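Local structure of aldehyde dehydrogenase 12 (Zea mays, 6D97) at residues A[62-65]-A[66-69]; A[316-319]-A[320-324]; A[373-376]-A[377-380]. The protein catalyses the NAD+-dependent oxidation of L-glutamate gamma-semialdehyde, the final step of proline catabolism in plants. All coordinates share one frame; numbering follows the deposited sequence.

Contact 1 of 3, residues A[62-65]-A[66-69]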
# COMPACT_ATOMS: atom_id res chain seq x y z
N ILE A 62 23.53 -29.92 29.14
CA ILE A 62 23.76 -28.48 29.23
C ILE A 62 24.04 -28.16 30.69
O ILE A 62 23.35 -28.66 31.59
CB ILE A 62 22.55 -27.69 28.72
CG1 ILE A 62 22.22 -28.07 27.27
CG2 ILE A 62 22.79 -26.19 28.87
CD1 ILE A 62 23.36 -27.87 26.31
N VAL A 63 25.06 -27.35 30.95
CA VAL A 63 25.39 -26.97 32.32
C VAL A 63 24.70 -25.66 32.66
O VAL A 63 24.46 -24.80 31.81
CB VAL A 63 26.91 -26.88 32.55
CG1 VAL A 63 27.54 -28.26 32.48
CG2 VAL A 63 27.55 -25.92 31.56
N ASP A 64 24.35 -25.53 33.94
CA ASP A 64 23.78 -24.30 34.48
C ASP A 64 24.82 -23.20 34.39
O ASP A 64 25.90 -23.33 34.98
CB ASP A 64 23.33 -24.52 35.92
CG ASP A 64 22.58 -23.33 36.52
OD1 ASP A 64 22.86 -22.17 36.14
OD2 ASP A 64 21.72 -23.56 37.39
N PRO A 65 24.54 -22.09 33.69
CA PRO A 65 25.55 -21.04 33.54
C PRO A 65 25.96 -20.39 34.86
O PRO A 65 26.99 -19.70 34.88
CB PRO A 65 24.87 -20.01 32.63
CG PRO A 65 23.78 -20.77 31.94
CD PRO A 65 23.30 -21.77 32.95
N LEU A 66 25.21 -20.59 35.94
CA LEU A 66 25.53 -19.97 37.21
C LEU A 66 26.36 -20.86 38.13
O LEU A 66 27.00 -20.35 39.05
CB LEU A 66 24.26 -19.56 37.95
CG LEU A 66 23.48 -18.33 37.47
CD1 LEU A 66 22.31 -18.05 38.40
CD2 LEU A 66 24.39 -17.11 37.40
N ASN A 67 26.36 -22.18 37.90
CA ASN A 67 27.10 -23.05 38.81
C ASN A 67 27.69 -24.31 38.18
O ASN A 67 28.38 -25.04 38.89
CB ASN A 67 26.18 -23.44 39.99
CG ASN A 67 24.91 -24.13 39.54
OD1 ASN A 67 24.89 -24.86 38.55
ND2 ASN A 67 23.82 -23.90 40.27
N GLY A 68 27.46 -24.60 36.90
CA GLY A 68 28.06 -25.76 36.26
C GLY A 68 27.30 -27.06 36.39
O GLY A 68 27.74 -28.07 35.83
N ASP A 69 26.19 -27.07 37.12
CA ASP A 69 25.38 -28.28 37.26
C ASP A 69 24.91 -28.78 35.90
O ASP A 69 24.48 -27.99 35.05
CB ASP A 69 24.16 -28.00 38.14
CG ASP A 69 24.51 -27.86 39.61
OD1 ASP A 69 25.68 -28.10 39.98
OD2 ASP A 69 23.59 -27.52 40.39
O HOH W 1 21.29 -25.66 39.02
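Asp64 N donates to Asp69 O at 2.7 Å, closing the turn after strand 60-63, while Asp64 O takes two amide hydrogens from ahead: Gly68 N at 2.8 Å, in the carbonyl plane, and Asn67 N at 3.2 Å, from above that plane. The side chain adds a further grip. CG trans to its own N (chi1 -174°) swings the carboxylate forward, where Asp64 OD1 receives Leu66 N at 2.8 Å by a nearly straight bond (167°) on its anti side, tilted out of the carboxylate plane. OD2 forms a salt bridge with Arg136 and accepts from a water, which also donates to Asp69 OD2 and meets Asn67 ND2 weakly. Asn67 lies obliquely across Asp64, its OD1 close to Asp64 CB, and that same oxygen accepts Asp69 N at 2.9 Å in an Asx turn. Gly68 suits its place because a side chain at its positive phi would jam against the preceding carbonyl oxygen. Around this polar centre, Val63 lays CG1 against Gly68 O at 3.4 Å, and Pro65 packs on Phe71, Pro139 and Tyr405. With an alanine in place of Asp64, Leu66 N would probably lose its carboxylate acceptor and Arg136 this anionic partner, and the turn would be freer to flex. The chemistry is that of a hairpin connection between antiparallel strands 60-63 and 70-74, held largely by bonds to one aspartate; Arg136 probably also eases the gathering of negative charge from Asp64 and Asp69.

Contact 2 of 3, residues A[316-319]-A[320-324]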
# COMPACT_ATOMS: atom_id res chain seq x y z
N CYS A 316 22.73 4.65 27.56
CA CYS A 316 24.04 4.11 27.25
C CYS A 316 24.35 2.87 28.09
O CYS A 316 24.87 1.88 27.58
CB CYS A 316 25.12 5.18 27.45
SG CYS A 316 25.33 6.33 26.08
N ASP A 317 24.01 2.92 29.38
CA ASP A 317 24.27 1.77 30.24
C ASP A 317 23.39 0.58 29.87
O ASP A 317 23.85 -0.56 29.85
CB ASP A 317 24.06 2.15 31.71
CG ASP A 317 24.19 0.96 32.65
OD1 ASP A 317 25.33 0.53 32.90
OD2 ASP A 317 23.14 0.46 33.11
N GLN A 318 22.11 0.84 29.59
CA GLN A 318 21.22 -0.25 29.21
C GLN A 318 21.58 -0.81 27.85
O GLN A 318 21.55 -2.03 27.64
CB GLN A 318 19.76 0.22 29.24
CG GLN A 318 19.24 0.53 30.63
CD GLN A 318 19.06 -0.72 31.48
OE1 GLN A 318 19.34 -0.72 32.68
NE2 GLN A 318 18.57 -1.79 30.86
N ASP A 319 21.93 0.06 26.90
CA ASP A 319 22.29 -0.40 25.56
C ASP A 319 23.53 -1.28 25.60
O ASP A 319 23.58 -2.33 24.96
CB ASP A 319 22.51 0.79 24.63
CG ASP A 319 21.21 1.35 24.09
OD1 ASP A 319 20.19 0.63 24.09
OD2 ASP A 319 21.22 2.52 23.66
N ALA A 320 24.54 -0.86 26.36
CA ALA A 320 25.81 -1.57 26.34
C ALA A 320 25.81 -2.81 27.22
O ALA A 320 26.50 -3.79 26.90
CB ALA A 320 26.94 -0.63 26.76
N TYR A 321 25.04 -2.81 28.31
CA TYR A 321 25.30 -3.76 29.38
C TYR A 321 24.10 -4.58 29.85
O TYR A 321 24.31 -5.55 30.59
CB TYR A 321 25.90 -3.04 30.59
CG TYR A 321 27.21 -2.38 30.24
CD1 TYR A 321 28.19 -3.08 29.53
CD2 TYR A 321 27.47 -1.06 30.59
CE1 TYR A 321 29.38 -2.49 29.19
CE2 TYR A 321 28.66 -0.46 30.25
CZ TYR A 321 29.61 -1.17 29.56
OH TYR A 321 30.81 -0.58 29.22
N ALA A 322 22.88 -4.25 29.45
CA ALA A 322 21.76 -5.15 29.71
C ALA A 322 22.05 -6.50 29.08
O ALA A 322 22.62 -6.57 27.99
CB ALA A 322 20.45 -4.57 29.18
N CYS A 323 21.67 -7.57 29.77
CA CYS A 323 22.00 -8.94 29.39
C CYS A 323 23.51 -9.14 29.26
O CYS A 323 23.95 -10.03 28.53
CB CYS A 323 21.31 -9.34 28.08
SG CYS A 323 19.52 -9.08 28.07
N SER A 324 24.30 -8.31 29.94
CA SER A 324 25.76 -8.32 29.82
C SER A 324 26.20 -8.17 28.37
O SER A 324 27.12 -8.84 27.90
CB SER A 324 26.35 -9.59 30.44
OG SER A 324 25.72 -9.90 31.67
O HOH W 2 22.63 -4.90 25.54
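Asp317 brings its carboxylate to the edge of the Tyr321 ring, in plane, with Asp317 OD1 3.5 Å from Tyr321 CD2 and the two flat groups turned 60° apart. With Asp317 CG trans to its own N (chi1 174°), the acid reaches along the helix to the tyrosine, and its OD2 is held by a salt bridge to Arg356. One face of the same ring is covered by Ala320, whose CB sits 3.6 Å above the plane of the Tyr321 ring, over its centre; alanine is small enough to fit against the aromatic face. The phenol OH is hydrogen-bonded to Thr411 O and Gln438 NE2, which satisfies it in a buried setting.

Beneath these groups, Ala320 N donates to Cys316 O at 3.0 Å. Ala322 N approaches Gln318 O at 3.2 Å from above the carbonyl plane, as the helix ends. Gln318 bends so that its NE2 lies 3.8 Å from Ala322 CB and bonds to Thr547 of the second subunit. A water then bridges Asp319 O and Ala322 O, while the Asp319 carboxylate turns to Lys300 and Thr495.

This is the C-terminal turn of helix 309-321, the crossover of a beta-alpha-beta unit between parallel strands 298-302 and 331-337; as in other aldehyde dehydrogenases, the loop farther on, between this helix and the next strand, probably carries the catalytic cysteine.

Contact 3 of 3, residues A[373-376]-A[377-380]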
# COMPACT_ATOMS: atom_id res chain seq x y z
N ALA A 373 39.26 -14.33 26.98
CA ALA A 373 39.12 -13.73 25.66
C ALA A 373 38.78 -12.25 25.76
O ALA A 373 39.27 -11.44 24.97
CB ALA A 373 38.05 -14.47 24.86
N MET A 374 37.95 -11.88 26.73
CA MET A 374 37.58 -10.48 26.89
C MET A 374 38.73 -9.66 27.46
O MET A 374 38.94 -8.52 27.04
CB MET A 374 36.34 -10.37 27.78
CG MET A 374 35.03 -10.67 27.06
SD MET A 374 33.57 -10.54 28.12
CE MET A 374 33.52 -12.19 28.84
N ILE A 375 39.47 -10.23 28.42
CA ILE A 375 40.64 -9.54 28.96
C ILE A 375 41.69 -9.36 27.88
O ILE A 375 42.28 -8.28 27.74
CB ILE A 375 41.21 -10.31 30.17
CG1 ILE A 375 40.29 -10.16 31.39
CG2 ILE A 375 42.62 -9.83 30.47
CD1 ILE A 375 40.30 -8.77 31.97
N GLU A 376 41.95 -10.41 27.09
CA GLU A 376 42.94 -10.32 26.02
C GLU A 376 42.58 -9.22 25.02
O GLU A 376 43.43 -8.40 24.65
CB GLU A 376 43.07 -11.67 25.31
CG GLU A 376 44.23 -11.73 24.32
CD GLU A 376 44.09 -12.85 23.32
OE1 GLU A 376 44.61 -13.96 23.57
OE2 GLU A 376 43.45 -12.64 22.28
N HIS A 377 41.32 -9.19 24.58
CA HIS A 377 40.85 -8.13 23.69
C HIS A 377 41.10 -6.75 24.29
O HIS A 377 41.63 -5.85 23.62
CB HIS A 377 39.35 -8.30 23.40
CG HIS A 377 38.80 -7.29 22.44
ND1 HIS A 377 39.21 -7.21 21.12
CD2 HIS A 377 37.87 -6.32 22.61
CE1 HIS A 377 38.55 -6.23 20.52
NE2 HIS A 377 37.73 -5.68 21.40
N MET A 378 40.75 -6.56 25.56
CA MET A 378 41.00 -5.30 26.24
C MET A 378 42.48 -4.93 26.21
O MET A 378 42.84 -3.78 25.96
CB MET A 378 40.52 -5.37 27.70
CG MET A 378 40.86 -4.16 28.54
SD MET A 378 40.47 -4.44 30.28
CE MET A 378 41.74 -5.61 30.78
N ASN A 379 43.36 -5.90 26.50
CA ASN A 379 44.79 -5.63 26.48
C ASN A 379 45.29 -5.33 25.07
O ASN A 379 46.17 -4.48 24.89
CB ASN A 379 45.55 -6.81 27.09
CG ASN A 379 45.38 -6.90 28.60
OD1 ASN A 379 45.31 -5.87 29.28
ND2 ASN A 379 45.31 -8.11 29.12
N ASN A 380 44.74 -6.02 24.07
CA ASN A 380 45.11 -5.71 22.69
C ASN A 380 44.74 -4.28 22.32
O ASN A 380 45.50 -3.59 21.64
CB ASN A 380 44.44 -6.70 21.73
CG ASN A 380 45.08 -8.07 21.76
OD1 ASN A 380 46.23 -8.22 22.16
ND2 ASN A 380 44.34 -9.07 21.32
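His377 stands one helical turn beyond Ala373 and donates its backbone N to Ala373 O at 3.1 Å, with its CB 3.5 Å from the same Ala373 O. Its imidazole turns from residues 373-376 and meets the ring of Phe437 with the planes at about 65°, so an aromatic side chain is well placed here, on the buried side of the helix.

Met378 follows, its N bonded to Met374 O. The side chain runs in parallel with that of Ile375, and a bend at the last torsion (chi3 72°) brings Met378 CE to 3.7 Å from Ile375 CD1. The flexible thioether can thus fold its methyl onto the branched isoleucine, an apolar touch between residues three apart.

Asn379 N donates to Ile375 O at 2.9 Å, nearly along the C=O axis. Its amide lies beside Ile375, with Asn379 ND2 3.5 Å from Ile375 CG2. The approach of ND2 to Ile375 O is too badly angled for a hydrogen bond, and at this exposed position a polar amide can face solvent.

Asn380 N closes the turn on Glu376 O at 2.8 Å. Its side chain lies aslant to the extended Glu376, and Asn380 ND2 stays 3.8 Å from Glu376 OE2, too far to count as a bond; both polar ends sit at the helix surface, where Asn380 OD1 takes its hydrogen bond from Lys383.

The whole forms two successive turns in the middle of helix 371-382. Met374 and His377 turn one flank of it toward Ile433, Met374 also touching Val369 and Met408; His377 and Asn380 rest on Leu428 of helix 425-429, and Phe437 opens strand 437-443 of the seven-stranded mixed sheet.

How the contacts relate
The three contacts follow one another along the chain without touching. Contacts 2 and 3 are the nearest pair, with centres about 19 Å apart and nearest atoms about 7 Å; contact 1 stands about 23 Å from contact 2 and 24 Å from contact 3, centre to centre. Contacts 1 and 3 flank the chain around Thr368, a residue of the NAD pocket: Pro65 touches Leu367, and Met374 touches Val369. The side chain of Ile62 is about 10 Å from the bound NAD and that of Ala373 about 13 Å, so neither binds it directly. Contact 2 lies away from the residues that line the NAD pocket, deeper in the chain than the other two.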